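Local coordinates for protein argonaute (Aquifex aeolicus, PDB 1YVU) that uses short single-stranded DNA guides to recognise complementary RNA targets and cleaves them as a metal-dependent endonuclease, at residues A[132-144]-A[155-167]. Sequence-based numbering, arbitrary orientation.
Sequences NRKIALIPEVNEK and LHLDLKFRIQPFE
His156 pairs with Lys144, the two backbones exchanging hydrogen bonds in an antiparallel hairpin whose register runs on to Phe166 and Lys134. Leu157 follows on the other face, and its CD1 touches both Val141 CG1, at 3.6 Å, and Glu143 CG. Two residues on, on the same face, Leu159 brings its CD1 to Val141 CG2. Lys160 exchanges two backbone bonds with Glu140, and its CB lies 3.4 Å from Glu140 OE2, while its amino group goes off to Asn602. At Phe161 the ring presents its edge to Leu137 O, and CE2 meets Pro139 CG at 3.8 Å. Arg162 is bent at chi2 (65°) and again at chi3, which brings its guanidinium back under the Glu140 carboxylate. Glu140 OE1 makes a salt bridge of 3.0 Å to Arg162 NH2 from over the guanidinium face, the two planes 71° apart. A glutamine in place of Glu140 would probably leave the Arg162 guanidinium without this countercharge and freer to swing. Ile163 sets CG2 against Ile135 CG2 at 3.7 Å, and Gln164 OE1 lies against Ile138 CD1. Phe166 ends the run with its ring beneath the extended Lys134 chain, CD over the centre of one face and NZ in an off-centre cation-pi contact, 5.0 Å from the centroid. This hairpin of linker L1 is the middle of an antiparallel sheet, strand 127-129 flanking 134-147 and strand 9-14 flanking 153-165; helices 110-126 and 280-299 pack on the face carrying Pro139, Val141, Leu157 and Phe161.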
ATOM      1  N   ASN A 132      13.962   5.797  28.111  1.00 95.96           N
ATOM      2  CA  ASN A 132      14.475   6.965  27.325  1.00 96.08           C
ATOM      3  C   ASN A 132      13.569   7.538  26.185  1.00 95.88           C
ATOM      4  O   ASN A 132      14.016   8.431  25.437  1.00 91.26           O
ATOM      5  CB  ASN A 132      15.930   6.767  26.772  1.00101.49           C
ATOM      6  CG  ASN A 132      16.922   6.225  27.818  1.00100.53           C
ATOM      7  OD1 ASN A 132      17.266   6.905  28.787  1.00 98.99           O
ATOM      8  ND2 ASN A 132      17.376   4.984  27.613  1.00 96.81           N
ATOM      9  N   ARG A 133      12.305   7.083  26.102  1.00 91.21           N
ATOM     10  CA  ARG A 133      11.344   7.523  25.061  1.00 85.19           C
ATOM     11  C   ARG A 133       9.864   7.223  25.430  1.00 82.56           C
ATOM     12  O   ARG A 133       9.578   6.229  26.087  1.00 80.03           O
ATOM     13  CB  ARG A 133      11.726   6.851  23.730  1.00 89.54           C
ATOM     14  CG  ARG A 133      11.087   7.372  22.442  1.00 90.90           C
ATOM     15  CD  ARG A 133      11.867   6.810  21.247  1.00 94.37           C
ATOM     16  NE  ARG A 133      11.160   6.896  19.968  1.00 94.33           N
ATOM     17  CZ  ARG A 133      11.426   6.138  18.902  1.00 93.43           C
ATOM     18  NH1 ARG A 133      12.387   5.229  18.942  1.00 96.16           N
ATOM     19  NH2 ARG A 133      10.719   6.285  17.793  1.00 90.45           N
ATOM     20  N   LYS A 134       8.938   8.073  24.972  1.00 77.50           N
ATOM     21  CA  LYS A 134       7.480   7.958  25.241  1.00 73.31           C
ATOM     22  C   LYS A 134       6.648   8.157  23.929  1.00 67.42           C
ATOM     23  O   LYS A 134       6.768   9.178  23.243  1.00 64.68           O
ATOM     24  CB  LYS A 134       7.089   9.003  26.313  1.00 77.18           C
ATOM     25  CG  LYS A 134       5.860   8.705  27.178  1.00 73.43           C
ATOM     26  CD  LYS A 134       5.607   9.843  28.209  1.00 68.43           C
ATOM     27  CE  LYS A 134       4.282   9.669  29.004  1.00 75.77           C
ATOM     28  NZ  LYS A 134       3.925  10.829  29.903  1.00 69.17           N
ATOM     29  N   ILE A 135       5.825   7.159  23.588  1.00 67.59           N
ATOM     30  CA  ILE A 135       4.989   7.146  22.363  1.00 62.55           C
ATOM     31  C   ILE A 135       3.448   7.159  22.637  1.00 61.78           C
ATOM     32  O   ILE A 135       2.993   6.748  23.715  1.00 61.10           O
ATOM     33  CB  ILE A 135       5.325   5.872  21.476  1.00 59.68           C
ATOM     34  CG1 ILE A 135       6.828   5.728  21.244  1.00 61.21           C
ATOM     35  CG2 ILE A 135       4.681   5.967  20.104  1.00 61.94           C
ATOM     36  CD1 ILE A 135       7.230   4.418  20.594  1.00 62.46           C
ATOM     37  N   ALA A 136       2.670   7.631  21.650  1.00 59.98           N
ATOM     38  CA  ALA A 136       1.195   7.697  21.692  1.00 54.02           C
ATOM     39  C   ALA A 136       0.619   7.114  20.398  1.00 44.90           C
ATOM     40  O   ALA A 136       1.196   7.268  19.323  1.00 49.48           O
ATOM     41  CB  ALA A 136       0.722   9.133  21.865  1.00 53.17           C
ATOM     42  N   LEU A 137      -0.512   6.426  20.521  1.00 49.26           N
ATOM     43  CA  LEU A 137      -1.197   5.795  19.386  1.00 47.09           C
ATOM     44  C   LEU A 137      -2.382   6.666  19.005  1.00 43.78           C
ATOM     45  O   LEU A 137      -3.515   6.357  19.344  1.00 47.52           O
ATOM     46  CB  LEU A 137      -1.709   4.402  19.783  1.00 50.58           C
ATOM     47  CG  LEU A 137      -0.735   3.381  20.368  1.00 55.81           C
ATOM     48  CD1 LEU A 137      -1.433   2.533  21.428  1.00 54.54           C
ATOM     49  CD2 LEU A 137      -0.136   2.533  19.264  1.00 53.05           C
ATOM     50  N   ILE A 138      -2.119   7.750  18.288  1.00 44.45           N
ATOM     51  CA  ILE A 138      -3.167   8.686  17.888  1.00 42.97           C
ATOM     52  C   ILE A 138      -4.217   8.093  16.939  1.00 47.88           C
ATOM     53  O   ILE A 138      -3.877   7.341  16.047  1.00 49.62           O
ATOM     54  CB  ILE A 138      -2.523  10.000  17.362  1.00 42.68           C
ATOM     55  CG1 ILE A 138      -1.914  10.728  18.565  1.00 43.50           C
ATOM     56  CG2 ILE A 138      -3.552  10.907  16.626  1.00 36.69           C
ATOM     57  CD1 ILE A 138      -0.824  11.706  18.225  1.00 56.29           C
ATOM     58  N   PRO A 139      -5.516   8.291  17.244  1.00 49.30           N
ATOM     59  CA  PRO A 139      -6.596   7.767  16.391  1.00 53.01           C
ATOM     60  C   PRO A 139      -6.872   8.651  15.191  1.00 54.61           C
ATOM     61  O   PRO A 139      -6.924   9.882  15.295  1.00 54.65           O
ATOM     62  CB  PRO A 139      -7.813   7.779  17.309  1.00 46.40           C
ATOM     63  CG  PRO A 139      -7.245   7.880  18.658  1.00 47.92           C
ATOM     64  CD  PRO A 139      -6.067   8.739  18.532  1.00 46.72           C
ATOM     65  N   GLU A 140      -7.024   8.011  14.042  1.00 60.06           N
ATOM     66  CA  GLU A 140      -7.351   8.715  12.815  1.00 63.90           C
ATOM     67  C   GLU A 140      -8.634   8.090  12.302  1.00 58.36           C
ATOM     68  O   GLU A 140      -8.835   6.862  12.353  1.00 54.35           O
ATOM     69  CB  GLU A 140      -6.218   8.641  11.771  1.00 68.80           C
ATOM     70  CG  GLU A 140      -5.927   7.240  11.220  1.00 77.15           C
ATOM     71  CD  GLU A 140      -4.653   7.138  10.403  1.00 88.26           C
ATOM     72  OE1 GLU A 140      -4.223   8.169   9.834  1.00 92.24           O
ATOM     73  OE2 GLU A 140      -4.089   6.013  10.331  1.00 89.11           O
ATOM     74  N   VAL A 141      -9.552   8.979  11.951  1.00 56.34           N
ATOM     75  CA  VAL A 141     -10.843   8.586  11.438  1.00 52.83           C
ATOM     76  C   VAL A 141     -10.921   9.085   9.999  1.00 48.58           C
ATOM     77  O   VAL A 141     -11.016  10.292   9.742  1.00 41.11           O
ATOM     78  CB  VAL A 141     -12.016   9.154  12.292  1.00 45.31           C
ATOM     79  CG1 VAL A 141     -13.144   8.156  12.340  1.00 48.19           C
ATOM     80  CG2 VAL A 141     -11.562   9.508  13.718  1.00 51.20           C
ATOM     81  N   ASN A 142     -10.774   8.140   9.077  1.00 46.00           N
ATOM     82  CA  ASN A 142     -10.833   8.417   7.653  1.00 49.76           C
ATOM     83  C   ASN A 142     -12.174   7.964   7.056  1.00 48.09           C
ATOM     84  O   ASN A 142     -12.620   6.830   7.281  1.00 48.27           O
ATOM     85  CB  ASN A 142      -9.647   7.751   6.940  1.00 52.35           C
ATOM     86  CG  ASN A 142      -8.304   8.485   7.182  1.00 62.65           C
ATOM     87  OD1 ASN A 142      -8.150   9.315   8.096  1.00 64.25           O
ATOM     88  ND2 ASN A 142      -7.328   8.174   6.339  1.00 61.03           N
ATOM     89  N   GLU A 143     -12.855   8.909   6.400  1.00 50.07           N
ATOM     90  CA  GLU A 143     -14.153   8.684   5.733  1.00 45.28           C
ATOM     91  C   GLU A 143     -14.020   8.977   4.245  1.00 47.67           C
ATOM     92  O   GLU A 143     -13.454  10.000   3.837  1.00 50.48           O
ATOM     93  CB  GLU A 143     -15.274   9.622   6.230  1.00 44.07           C
ATOM     94  CG  GLU A 143     -15.450   9.795   7.718  1.00 36.04           C
ATOM     95  CD  GLU A 143     -14.432  10.734   8.320  1.00 34.03           C
ATOM     96  OE1 GLU A 143     -13.824  11.543   7.584  1.00 32.63           O
ATOM     97  OE2 GLU A 143     -14.241  10.661   9.549  1.00 38.03           O
ATOM     98  N   LYS A 144     -14.564   8.085   3.440  1.00 47.35           N
ATOM     99  CA  LYS A 144     -14.577   8.254   2.000  1.00 41.64           C
ATOM    100  C   LYS A 144     -15.961   7.792   1.537  1.00 40.07           C
ATOM    101  O   LYS A 144     -16.543   6.876   2.130  1.00 42.27           O
ATOM    102  CB  LYS A 144     -13.452   7.448   1.351  1.00 37.05           C
ATOM    103  CG  LYS A 144     -12.188   8.245   1.178  1.00 45.00           C
ATOM    104  CD  LYS A 144     -10.985   7.365   1.029  1.00 44.00           C
ATOM    105  CE  LYS A 144      -9.732   8.216   0.955  1.00 49.81           C
ATOM    106  NZ  LYS A 144      -8.530   7.429   1.383  1.00 57.02           N
ATOM    107  N   LEU A 155     -20.981   5.284   2.938  1.00 24.60           N
ATOM    108  CA  LEU A 155     -19.975   5.965   3.698  1.00 19.41           C
ATOM    109  C   LEU A 155     -19.088   4.871   4.200  1.00 22.19           C
ATOM    110  O   LEU A 155     -19.536   3.913   4.842  1.00 19.04           O
ATOM    111  CB  LEU A 155     -20.511   6.790   4.854  1.00 15.36           C
ATOM    112  CG  LEU A 155     -19.416   7.477   5.693  1.00 14.60           C
ATOM    113  CD1 LEU A 155     -18.629   8.519   4.901  1.00 20.94           C
ATOM    114  CD2 LEU A 155     -20.050   8.113   6.883  1.00 17.57           C
ATOM    115  N   HIS A 156     -17.872   4.934   3.680  1.00 25.24           N
ATOM    116  CA  HIS A 156     -16.816   4.038   4.062  1.00 27.72           C
ATOM    117  C   HIS A 156     -16.188   4.773   5.245  1.00 33.78           C
ATOM    118  O   HIS A 156     -15.664   5.894   5.087  1.00 31.69           O
ATOM    119  CB  HIS A 156     -15.811   3.882   2.927  1.00 21.11           C
ATOM    120  CG  HIS A 156     -14.520   3.255   3.340  1.00 27.98           C
ATOM    121  ND1 HIS A 156     -14.368   2.581   4.533  1.00 25.40           N
ATOM    122  CD2 HIS A 156     -13.300   3.264   2.752  1.00 29.82           C
ATOM    123  CE1 HIS A 156     -13.106   2.214   4.675  1.00 30.03           C
ATOM    124  NE2 HIS A 156     -12.440   2.612   3.607  1.00 38.35           N
ATOM    125  N   LEU A 157     -16.288   4.142   6.418  1.00 34.65           N
ATOM    126  CA  LEU A 157     -15.743   4.705   7.640  1.00 35.85           C
ATOM    127  C   LEU A 157     -14.861   3.731   8.410  1.00 34.24           C
ATOM    128  O   LEU A 157     -15.268   2.614   8.731  1.00 35.39           O
ATOM    129  CB  LEU A 157     -16.880   5.234   8.508  1.00 34.06           C
ATOM    130  CG  LEU A 157     -16.689   5.799   9.919  1.00 32.09           C
ATOM    131  CD1 LEU A 157     -15.548   6.776  10.045  1.00 32.55           C
ATOM    132  CD2 LEU A 157     -17.975   6.481  10.271  1.00 37.66           C
ATOM    133  N   ASP A 158     -13.659   4.189   8.727  1.00 37.46           N
ATOM    134  CA  ASP A 158     -12.710   3.378   9.461  1.00 39.80           C
ATOM    135  C   ASP A 158     -12.056   4.189  10.573  1.00 42.03           C
ATOM    136  O   ASP A 158     -12.184   5.421  10.633  1.00 41.27           O
ATOM    137  CB  ASP A 158     -11.632   2.827   8.508  1.00 42.06           C
ATOM    138  CG  ASP A 158     -11.152   1.419   8.886  1.00 40.63           C
ATOM    139  OD1 ASP A 158     -11.148   1.053  10.090  1.00 27.63           O
ATOM    140  OD2 ASP A 158     -10.778   0.681   7.950  1.00 44.26           O
ATOM    141  N   LEU A 159     -11.353   3.453  11.439  1.00 38.94           N
ATOM    142  CA  LEU A 159     -10.614   3.976  12.580  1.00 39.42           C
ATOM    143  C   LEU A 159      -9.267   3.274  12.637  1.00 37.65           C
ATOM    144  O   LEU A 159      -9.186   2.058  12.812  1.00 32.96           O
ATOM    145  CB  LEU A 159     -11.380   3.723  13.880  1.00 36.59           C
ATOM    146  CG  LEU A 159     -10.711   4.307  15.115  1.00 35.99           C
ATOM    147  CD1 LEU A 159     -10.960   5.796  15.196  1.00 43.29           C
ATOM    148  CD2 LEU A 159     -11.259   3.632  16.317  1.00 39.89           C
ATOM    149  N   LYS A 160      -8.209   4.035  12.416  1.00 36.96           N
ATOM    150  CA  LYS A 160      -6.873   3.468  12.469  1.00 49.02           C
ATOM    151  C   LYS A 160      -6.065   4.200  13.542  1.00 44.35           C
ATOM    152  O   LYS A 160      -6.545   5.190  14.088  1.00 44.89           O
ATOM    153  CB  LYS A 160      -6.244   3.514  11.067  1.00 55.52           C
ATOM    154  CG  LYS A 160      -6.962   2.552  10.086  1.00 70.15           C
ATOM    155  CD  LYS A 160      -6.550   2.658   8.616  1.00 76.90           C
ATOM    156  CE  LYS A 160      -7.403   1.692   7.772  1.00 78.87           C
ATOM    157  NZ  LYS A 160      -7.046   1.655   6.331  1.00 69.28           N
ATOM    158  N   PHE A 161      -4.916   3.650  13.939  1.00 43.01           N
ATOM    159  CA  PHE A 161      -4.062   4.277  14.962  1.00 42.49           C
ATOM    160  C   PHE A 161      -2.708   4.684  14.439  1.00 41.60           C
ATOM    161  O   PHE A 161      -1.892   3.851  14.064  1.00 39.58           O
ATOM    162  CB  PHE A 161      -3.882   3.386  16.196  1.00 43.89           C
ATOM    163  CG  PHE A 161      -5.122   3.242  17.025  1.00 51.22           C
ATOM    164  CD1 PHE A 161      -5.989   2.153  16.824  1.00 52.31           C
ATOM    165  CD2 PHE A 161      -5.472   4.226  17.971  1.00 54.22           C
ATOM    166  CE1 PHE A 161      -7.198   2.048  17.547  1.00 54.15           C
ATOM    167  CE2 PHE A 161      -6.683   4.129  18.703  1.00 47.97           C
ATOM    168  CZ  PHE A 161      -7.550   3.037  18.486  1.00 51.26           C
ATOM    169  N   ARG A 162      -2.486   5.988  14.440  1.00 39.59           N
ATOM    170  CA  ARG A 162      -1.257   6.603  13.968  1.00 41.98           C
ATOM    171  C   ARG A 162      -0.269   6.585  15.120  1.00 42.28           C
ATOM    172  O   ARG A 162      -0.554   7.128  16.187  1.00 37.50           O
ATOM    173  CB  ARG A 162      -1.553   8.049  13.514  1.00 46.77           C
ATOM    174  CG  ARG A 162      -0.450   8.721  12.736  1.00 54.01           C
ATOM    175  CD  ARG A 162      -0.217   8.041  11.409  1.00 71.06           C
ATOM    176  NE  ARG A 162      -1.032   8.572  10.316  1.00 75.99           N
ATOM    177  CZ  ARG A 162      -1.100   8.038   9.093  1.00 76.95           C
ATOM    178  NH1 ARG A 162      -0.411   6.936   8.785  1.00 73.68           N
ATOM    179  NH2 ARG A 162      -1.824   8.643   8.153  1.00 78.42           N
ATOM    180  N   ILE A 163       0.858   5.903  14.917  1.00 41.13           N
ATOM    181  CA  ILE A 163       1.896   5.795  15.954  1.00 43.68           C
ATOM    182  C   ILE A 163       2.775   7.031  15.863  1.00 43.54           C
ATOM    183  O   ILE A 163       3.410   7.282  14.846  1.00 43.31           O
ATOM    184  CB  ILE A 163       2.751   4.490  15.807  1.00 47.61           C
ATOM    185  CG1 ILE A 163       1.851   3.266  15.538  1.00 47.35           C
ATOM    186  CG2 ILE A 163       3.534   4.233  17.094  1.00 39.86           C
ATOM    187  CD1 ILE A 163       2.595   1.997  15.099  1.00 42.14           C
ATOM    188  N   GLN A 164       2.773   7.826  16.926  1.00 44.38           N
ATOM    189  CA  GLN A 164       3.525   9.069  16.952  1.00 50.70           C
ATOM    190  C   GLN A 164       4.190   9.327  18.294  1.00 52.64           C
ATOM    191  O   GLN A 164       3.624   8.961  19.313  1.00 55.94           O
ATOM    192  CB  GLN A 164       2.573  10.239  16.647  1.00 51.96           C
ATOM    193  CG  GLN A 164       2.356  10.526  15.163  1.00 51.07           C
ATOM    194  CD  GLN A 164       1.387  11.643  14.909  1.00 58.23           C
ATOM    195  OE1 GLN A 164       1.149  12.498  15.755  1.00 55.62           O
ATOM    196  NE2 GLN A 164       0.822  11.650  13.724  1.00 60.09           N
ATOM    197  N   PRO A 165       5.417   9.913  18.310  1.00 58.42           N
ATOM    198  CA  PRO A 165       6.141  10.226  19.555  1.00 57.27           C
ATOM    199  C   PRO A 165       5.619  11.534  20.160  1.00 60.58           C
ATOM    200  O   PRO A 165       5.078  12.381  19.445  1.00 61.89           O
ATOM    201  CB  PRO A 165       7.590  10.415  19.086  1.00 61.70           C
ATOM    202  CG  PRO A 165       7.656   9.671  17.816  1.00 63.78           C
ATOM    203  CD  PRO A 165       6.355  10.030  17.176  1.00 63.95           C
ATOM    204  N   PHE A 166       5.810  11.694  21.467  1.00 59.32           N
ATOM    205  CA  PHE A 166       5.369  12.887  22.187  1.00 62.37           C
ATOM    206  C   PHE A 166       6.170  14.094  21.727  1.00 65.80           C
ATOM    207  O   PHE A 166       5.636  15.202  21.572  1.00 64.42           O
ATOM    208  CB  PHE A 166       5.556  12.676  23.698  1.00 70.04           C
ATOM    209  CG  PHE A 166       4.358  12.062  24.381  1.00 71.61           C
ATOM    210  CD1 PHE A 166       4.031  10.703  24.185  1.00 74.96           C
ATOM    211  CD2 PHE A 166       3.527  12.848  25.213  1.00 76.29           C
ATOM    212  CE1 PHE A 166       2.882  10.124  24.810  1.00 69.06           C
ATOM    213  CE2 PHE A 166       2.369  12.292  25.852  1.00 75.92           C
ATOM    214  CZ  PHE A 166       2.050  10.922  25.644  1.00 71.62           C
ATOM    215  N   GLU A 167       7.433  13.814  21.409  1.00 62.28           N
ATOM    216  CA  GLU A 167       8.393  14.808  20.966  1.00 61.19           C
ATOM    217  C   GLU A 167       8.114  15.227  19.550  1.00 53.26           C
ATOM    218  O   GLU A 167       7.716  14.427  18.708  1.00 53.78           O
ATOM    219  CB  GLU A 167       9.820  14.261  21.038  1.00 68.34           C
ATOM    220  CG  GLU A 167      10.202  13.524  22.333  1.00 67.90           C
ATOM    221  CD  GLU A 167      10.428  12.041  22.101  1.00 69.84           C
ATOM    222  OE1 GLU A 167      11.393  11.696  21.388  1.00 73.80           O
ATOM    223  OE2 GLU A 167       9.643  11.220  22.621  1.00 73.23           O
TER